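Hypothetical protein TM1010 (Thermotoga maritima, PDB 2F4P) is of unknown function but belongs to the cupin superfamily, which shares a small beta-barrel domain built from two facing antiparallel sheets. Local coordinates at residues Q70-R84 with V104-I118. Residues are numbered along the deposited sequence; the frame is centred on the assembly and turned at random.
Sequences QILIVTRGKGFYQER and VHWHGAAPDEELVHI. With EDO (1,2-ethanediol), chain F; EDO (1,2-ethanediol), chain G.
Strand 78-83 runs antiparallel to strand 105-109, the axes of these short strands approaching to 4.6 Å, while strand 70-75 pairs with strand 115-118 in the other sheet of the cupin barrel. Both segments thus pass from one sheet to the other, with the corner of the first at Arg76 and Gly77. There Thr75 and Arg76 both face Val116, a classic beta bulge: Val116 O takes a hydrogen bond from Thr75 N and a weak one from Arg76 N.

Between the sheets, the imidazoles of His105, His107 and His117 come from the segment 104-118. Leu72 fits between the last two, its CD1 lying over one face of the His107 ring, 3.9 Å from the centroid in a CH-pi contact, and its CD2 3.6 Å from His117 CE1. With CG between its backbone N and carbonyl carbon (chi1 77°), His117 ND1 donates a nearly straight hydrogen bond (172°) to Ile118 O, 2.9 Å away and from above that carbonyl plane, an oxygen that also accepts from Ile73 N. Gln70 reaches across with its chain extended, and OE1 takes a weak hydrogen bond from His105 NE2, while its NE2 is hydrogen-bonded to Tyr51 OH and, like His107 NE2, to an unidentified ligand, probably from the crystallisation liquor.

On the outer face of strand 78-83, Phe80 CB packs 3.9 Å from Trp106 CH2, beside helix 137-144. Trp106 NE1 donates within its ring plane to a lone pair of Gln82 OE1 at 2.9 Å, leaving Gln82 NE2 to Lys86 O and an ethanediol.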
loop_
_atom_site.group_PDB
_atom_site.type_symbol
_atom_site.label_atom_id
_atom_site.label_comp_id
_atom_site.label_asym_id
_atom_site.label_seq_id
_atom_site.Cartn_x
_atom_site.Cartn_y
_atom_site.Cartn_z
ATOM N N GLN A 70 6.881 0.731 -9.756
ATOM C CA GLN A 70 6.493 1.313 -8.473
ATOM C C GLN A 70 5.031 1.734 -8.546
ATOM O O GLN A 70 4.539 2.096 -9.619
ATOM C CB GLN A 70 7.447 2.508 -8.176
ATOM C CG GLN A 70 7.188 3.281 -6.873
ATOM C CD GLN A 70 8.253 4.394 -6.608
ATOM O OE1 GLN A 70 8.667 5.153 -7.525
ATOM N NE2 GLN A 70 8.714 4.462 -5.368
ATOM N N ILE A 71 4.334 1.657 -7.401
ATOM C CA ILE A 71 2.963 2.104 -7.261
ATOM C C ILE A 71 2.932 3.140 -6.128
ATOM O O ILE A 71 3.456 2.877 -5.043
ATOM C CB ILE A 71 2.021 0.924 -6.926
ATOM C CG1 ILE A 71 1.927 -0.056 -8.108
ATOM C CG2 ILE A 71 0.599 1.432 -6.544
ATOM C CD1 ILE A 71 1.475 -1.440 -7.687
ATOM N N LEU A 72 2.344 4.305 -6.378
ATOM C CA LEU A 72 2.143 5.315 -5.334
ATOM C C LEU A 72 0.662 5.413 -5.004
ATOM O O LEU A 72 -0.189 5.364 -5.901
ATOM C CB LEU A 72 2.601 6.700 -5.783
ATOM C CG LEU A 72 3.959 6.820 -6.473
ATOM C CD1 LEU A 72 4.248 8.285 -6.738
ATOM C CD2 LEU A 72 5.051 6.203 -5.636
ATOM N N ILE A 73 0.374 5.551 -3.712
ATOM C CA ILE A 73 -0.980 5.719 -3.218
ATOM C C ILE A 73 -0.970 6.936 -2.317
ATOM O O ILE A 73 -0.369 6.900 -1.246
ATOM C CB ILE A 73 -1.446 4.491 -2.421
ATOM C CG1 ILE A 73 -1.342 3.220 -3.271
ATOM C CG2 ILE A 73 -2.852 4.710 -1.939
ATOM C CD1 ILE A 73 -1.583 1.938 -2.479
ATOM N N VAL A 74 -1.596 8.014 -2.774
ATOM C CA VAL A 74 -1.561 9.298 -2.079
ATOM C C VAL A 74 -2.589 9.319 -0.972
ATOM O O VAL A 74 -3.769 9.062 -1.206
ATOM C CB VAL A 74 -1.806 10.458 -3.064
ATOM C CG1 VAL A 74 -1.693 11.804 -2.344
ATOM C CG2 VAL A 74 -0.834 10.348 -4.238
ATOM N N THR A 75 -2.137 9.612 0.239
ATOM C CA THR A 75 -3.012 9.586 1.407
ATOM C C THR A 75 -3.358 10.968 1.937
ATOM O O THR A 75 -4.348 11.109 2.645
ATOM C CB THR A 75 -2.408 8.752 2.557
ATOM O OG1 THR A 75 -1.146 9.294 2.961
ATOM C CG2 THR A 75 -2.189 7.339 2.121
ATOM N N ARG A 76 -2.574 11.985 1.585
ATOM C CA ARG A 76 -2.810 13.318 2.091
ATOM C C ARG A 76 -2.088 14.371 1.279
ATOM O O ARG A 76 -0.974 14.152 0.802
ATOM C CB ARG A 76 -2.359 13.373 3.549
ATOM C CG ARG A 76 -2.300 14.743 4.179
ATOM C CD ARG A 76 -2.530 14.605 5.657
ATOM N NE ARG A 76 -1.875 15.611 6.475
ATOM C CZ ARG A 76 -0.624 15.529 6.932
ATOM N NH1 ARG A 76 0.152 14.507 6.603
ATOM N NH2 ARG A 76 -0.134 16.494 7.713
ATOM N N GLY A 77 -2.712 15.537 1.146
ATOM C CA GLY A 77 -2.005 16.708 0.621
ATOM C C GLY A 77 -2.060 16.850 -0.885
ATOM O O GLY A 77 -3.017 16.418 -1.513
ATOM N N LYS A 78 -1.023 17.467 -1.456
ATOM C CA LYS A 78 -0.950 17.777 -2.865
ATOM C C LYS A 78 0.484 17.605 -3.335
ATOM O O LYS A 78 1.430 18.061 -2.683
ATOM C CB LYS A 78 -1.407 19.219 -3.135
ATOM C CG LYS A 78 -1.410 19.609 -4.617
ATOM C CD LYS A 78 -1.937 21.036 -4.826
ATOM C CE LYS A 78 -1.806 21.497 -6.270
ATOM N NZ LYS A 78 -2.009 22.977 -6.382
ATOM N N GLY A 79 0.642 16.917 -4.450
ATOM C CA GLY A 79 1.943 16.766 -5.046
ATOM C C GLY A 79 1.930 16.668 -6.538
ATOM O O GLY A 79 0.932 16.936 -7.188
ATOM N N PHE A 80 3.069 16.250 -7.058
ATOM C CA PHE A 80 3.309 16.130 -8.481
ATOM C C PHE A 80 4.075 14.867 -8.783
ATOM O O PHE A 80 4.930 14.444 -7.993
ATOM C CB PHE A 80 4.118 17.321 -8.995
ATOM C CG PHE A 80 3.353 18.574 -8.991
ATOM C CD1 PHE A 80 3.237 19.320 -7.820
ATOM C CD2 PHE A 80 2.706 19.010 -10.124
ATOM C CE1 PHE A 80 2.495 20.506 -7.812
ATOM C CE2 PHE A 80 1.975 20.175 -10.116
ATOM C CZ PHE A 80 1.871 20.928 -8.953
ATOM N N TYR A 81 3.733 14.284 -9.934
ATOM C CA TYR A 81 4.438 13.174 -10.538
ATOM C C TYR A 81 4.785 13.560 -11.980
ATOM O O TYR A 81 3.955 14.071 -12.698
ATOM C CB TYR A 81 3.567 11.919 -10.527
ATOM C CG TYR A 81 4.061 10.767 -11.381
ATOM C CD1 TYR A 81 5.171 10.013 -11.013
ATOM C CD2 TYR A 81 3.430 10.447 -12.587
ATOM C CE1 TYR A 81 5.612 8.961 -11.779
ATOM C CE2 TYR A 81 3.883 9.388 -13.371
ATOM C CZ TYR A 81 4.973 8.646 -12.962
ATOM O OH TYR A 81 5.433 7.588 -13.725
ATOM N N GLN A 82 6.023 13.320 -12.388
ATOM C CA GLN A 82 6.437 13.630 -13.740
ATOM C C GLN A 82 7.385 12.594 -14.292
ATOM O O GLN A 82 8.395 12.277 -13.665
ATOM C CB GLN A 82 7.108 14.983 -13.796
ATOM C CG GLN A 82 7.551 15.378 -15.233
ATOM C CD GLN A 82 7.942 16.842 -15.340
ATOM O OE1 GLN A 82 8.805 17.329 -14.595
ATOM N NE2 GLN A 82 7.324 17.556 -16.284
ATOM N N GLU A 83 7.063 12.111 -15.492
ATOM C CA GLU A 83 7.954 11.283 -16.294
ATOM C C GLU A 83 8.843 12.142 -17.190
ATOM O O GLU A 83 8.446 13.204 -17.657
ATOM C CB GLU A 83 7.127 10.291 -17.129
ATOM C CG GLU A 83 6.369 9.319 -16.239
ATOM C CD GLU A 83 5.415 8.416 -16.952
ATOM O OE1 GLU A 83 5.398 8.460 -18.195
ATOM O OE2 GLU A 83 4.731 7.619 -16.256
ATOM N N ARG A 84 10.066 11.677 -17.409
ATOM C CA ARG A 84 11.012 12.389 -18.268
ATOM C C ARG A 84 10.353 12.763 -19.596
ATOM O O ARG A 84 9.816 11.907 -20.288
ATOM C CB ARG A 84 12.231 11.490 -18.493
ATOM C CG ARG A 84 13.383 12.122 -19.161
ATOM C CD ARG A 84 14.673 11.819 -18.367
ATOM N NE ARG A 84 14.985 12.968 -17.563
ATOM C CZ ARG A 84 15.971 13.093 -16.674
ATOM N NH1 ARG A 84 16.805 12.114 -16.347
ATOM N NH2 ARG A 84 16.067 14.250 -16.070
ATOM N N VAL A 104 11.756 6.728 -16.163
ATOM C CA VAL A 104 12.464 7.744 -15.393
ATOM C C VAL A 104 11.488 8.826 -14.955
ATOM O O VAL A 104 10.718 9.330 -15.767
ATOM C CB VAL A 104 13.686 8.287 -16.150
ATOM C CG1 VAL A 104 14.323 9.452 -15.339
ATOM C CG2 VAL A 104 14.688 7.157 -16.398
ATOM N N HIS A 105 11.461 9.138 -13.659
ATOM C CA HIS A 105 10.406 10.031 -13.140
ATOM C C HIS A 105 10.881 10.677 -11.832
ATOM O O HIS A 105 11.932 10.315 -11.272
ATOM C CB HIS A 105 9.153 9.215 -12.859
ATOM C CG HIS A 105 9.341 8.280 -11.714
ATOM N ND1 HIS A 105 9.987 7.070 -11.864
ATOM C CD2 HIS A 105 9.101 8.423 -10.393
ATOM C CE1 HIS A 105 10.080 6.482 -10.686
ATOM N NE2 HIS A 105 9.560 7.285 -9.779
ATOM N N TRP A 106 10.143 11.666 -11.387
ATOM C CA TRP A 106 10.283 12.137 -10.001
ATOM C C TRP A 106 8.900 12.321 -9.444
ATOM O O TRP A 106 7.923 12.424 -10.208
ATOM C CB TRP A 106 11.079 13.436 -9.918
ATOM C CG TRP A 106 10.441 14.615 -10.604
ATOM C CD1 TRP A 106 10.593 14.957 -11.903
ATOM C CD2 TRP A 106 9.562 15.597 -10.028
ATOM N NE1 TRP A 106 9.885 16.099 -12.178
ATOM C CE2 TRP A 106 9.231 16.509 -11.052
ATOM C CE3 TRP A 106 9.055 15.822 -8.735
ATOM C CZ2 TRP A 106 8.402 17.628 -10.834
ATOM C CZ3 TRP A 106 8.221 16.923 -8.516
ATOM C CH2 TRP A 106 7.908 17.816 -9.557
ATOM N N HIS A 107 8.810 12.346 -8.115
ATOM C CA HIS A 107 7.574 12.782 -7.472
ATOM C C HIS A 107 7.895 13.620 -6.257
ATOM O O HIS A 107 8.997 13.576 -5.722
ATOM C CB HIS A 107 6.659 11.587 -7.100
ATOM C CG HIS A 107 7.350 10.444 -6.414
ATOM N ND1 HIS A 107 7.198 10.190 -5.064
ATOM C CD2 HIS A 107 8.158 9.474 -6.888
ATOM C CE1 HIS A 107 7.911 9.131 -4.735
ATOM N NE2 HIS A 107 8.519 8.685 -5.819
ATOM N N GLY A 108 6.906 14.359 -5.787
ATOM C CA GLY A 108 7.141 15.182 -4.620
ATOM C C GLY A 108 6.008 16.103 -4.313
ATOM O O GLY A 108 4.951 16.038 -4.917
ATOM N N ALA A 109 6.252 17.006 -3.369
ATOM C CA ALA A 109 5.193 17.852 -2.880
ATOM C C ALA A 109 4.979 19.017 -3.806
ATOM O O ALA A 109 5.842 19.371 -4.621
ATOM C CB ALA A 109 5.520 18.347 -1.500
ATOM N N ALA A 110 3.823 19.641 -3.643
ATOM C CA ALA A 110 3.567 20.956 -4.203
ATOM C C ALA A 110 4.446 22.026 -3.524
ATOM O O ALA A 110 4.986 21.803 -2.443
ATOM C CB ALA A 110 2.077 21.302 -4.022
ATOM N N PRO A 111 4.616 23.188 -4.169
ATOM C CA PRO A 111 5.412 24.247 -3.550
ATOM C C PRO A 111 4.858 24.738 -2.201
ATOM O O PRO A 111 5.613 25.283 -1.379
ATOM C CB PRO A 111 5.368 25.388 -4.578
ATOM C CG PRO A 111 4.852 24.821 -5.827
ATOM C CD PRO A 111 4.155 23.538 -5.526
ATOM N N ASP A 112 3.556 24.566 -1.980
ATOM C CA ASP A 112 2.891 25.197 -0.826
ATOM C C ASP A 112 1.995 24.260 -0.044
ATOM O O ASP A 112 1.114 24.712 0.695
ATOM C CB ASP A 112 2.089 26.402 -1.303
ATOM C CG ASP A 112 1.042 26.043 -2.344
ATOM O OD1 ASP A 112 0.851 24.845 -2.653
ATOM O OD2 ASP A 112 0.428 26.989 -2.877
ATOM N N GLU A 113 2.246 22.959 -0.199
ATOM C CA GLU A 113 1.523 21.933 0.519
ATOM C C GLU A 113 2.340 20.645 0.559
ATOM O O GLU A 113 3.012 20.294 -0.403
ATOM C CB GLU A 113 0.153 21.690 -0.141
ATOM C CG GLU A 113 -0.778 20.839 0.657
ATOM C CD GLU A 113 -2.228 20.851 0.141
ATOM O OE1 GLU A 113 -2.557 21.634 -0.782
ATOM O OE2 GLU A 113 -3.037 20.051 0.663
ATOM N N GLU A 114 2.241 19.922 1.671
ATOM C CA GLU A 114 2.941 18.661 1.818
ATOM C C GLU A 114 2.269 17.570 0.966
ATOM O O GLU A 114 1.094 17.691 0.573
ATOM C CB GLU A 114 2.968 18.260 3.294
ATOM C CG GLU A 114 1.695 17.592 3.731
ATOM C CD GLU A 114 1.549 17.519 5.217
ATOM O OE1 GLU A 114 2.580 17.466 5.936
ATOM O OE2 GLU A 114 0.375 17.541 5.655
ATOM N N LEU A 115 3.015 16.515 0.682
ATOM C CA LEU A 115 2.475 15.294 0.063
ATOM C C LEU A 115 2.845 14.113 0.946
ATOM O O LEU A 115 3.982 14.005 1.400
ATOM C CB LEU A 115 3.027 15.074 -1.341
ATOM C CG LEU A 115 2.652 13.746 -2.023
ATOM C CD1 LEU A 115 1.220 13.765 -2.507
ATOM C CD2 LEU A 115 3.616 13.453 -3.154
ATOM N N VAL A 116 1.856 13.268 1.221
ATOM C CA VAL A 116 2.069 12.022 1.938
ATOM C C VAL A 116 1.543 10.906 1.078
ATOM O O VAL A 116 0.407 10.979 0.569
ATOM C CB VAL A 116 1.328 11.982 3.286
ATOM C CG1 VAL A 116 1.689 10.690 4.079
ATOM C CG2 VAL A 116 1.626 13.257 4.089
ATOM N N HIS A 117 2.356 9.867 0.922
ATOM C CA HIS A 117 1.924 8.729 0.157
ATOM C C HIS A 117 2.577 7.427 0.630
ATOM O O HIS A 117 3.658 7.440 1.239
ATOM C CB HIS A 117 2.155 8.967 -1.352
ATOM C CG HIS A 117 3.569 8.812 -1.789
ATOM N ND1 HIS A 117 4.139 7.581 -2.021
ATOM C CD2 HIS A 117 4.526 9.731 -2.064
ATOM C CE1 HIS A 117 5.399 7.747 -2.379
ATOM N NE2 HIS A 117 5.654 9.043 -2.430
ATOM N N ILE A 118 1.882 6.322 0.357
ATOM C CA ILE A 118 2.442 4.994 0.441
ATOM C C ILE A 118 3.122 4.713 -0.891
ATOM O O ILE A 118 2.623 5.101 -1.959
ATOM C CB ILE A 118 1.342 3.935 0.735
ATOM C CG1 ILE A 118 0.743 4.162 2.140
ATOM C CG2 ILE A 118 1.906 2.504 0.640
ATOM C CD1 ILE A 118 -0.661 3.644 2.306
HETATM C C1 EDO F . 2.602 11.291 -16.730
HETATM O O1 EDO F . 1.487 10.907 -15.917
HETATM C C2 EDO F . 3.375 12.279 -15.872
HETATM O O2 EDO F . 4.506 12.801 -16.556
HETATM C C1 EDO G . 5.522 20.364 -16.421
HETATM O O1 EDO G . 4.283 19.784 -16.770
HETATM C C2 EDO G . 6.511 20.412 -17.565
HETATM O O2 EDO G . 7.798 20.525 -16.969
HETATM O O HOH W 1 2.808 15.058 7.972
HETATM O O HOH W 2 0.021 24.032 -5.170
#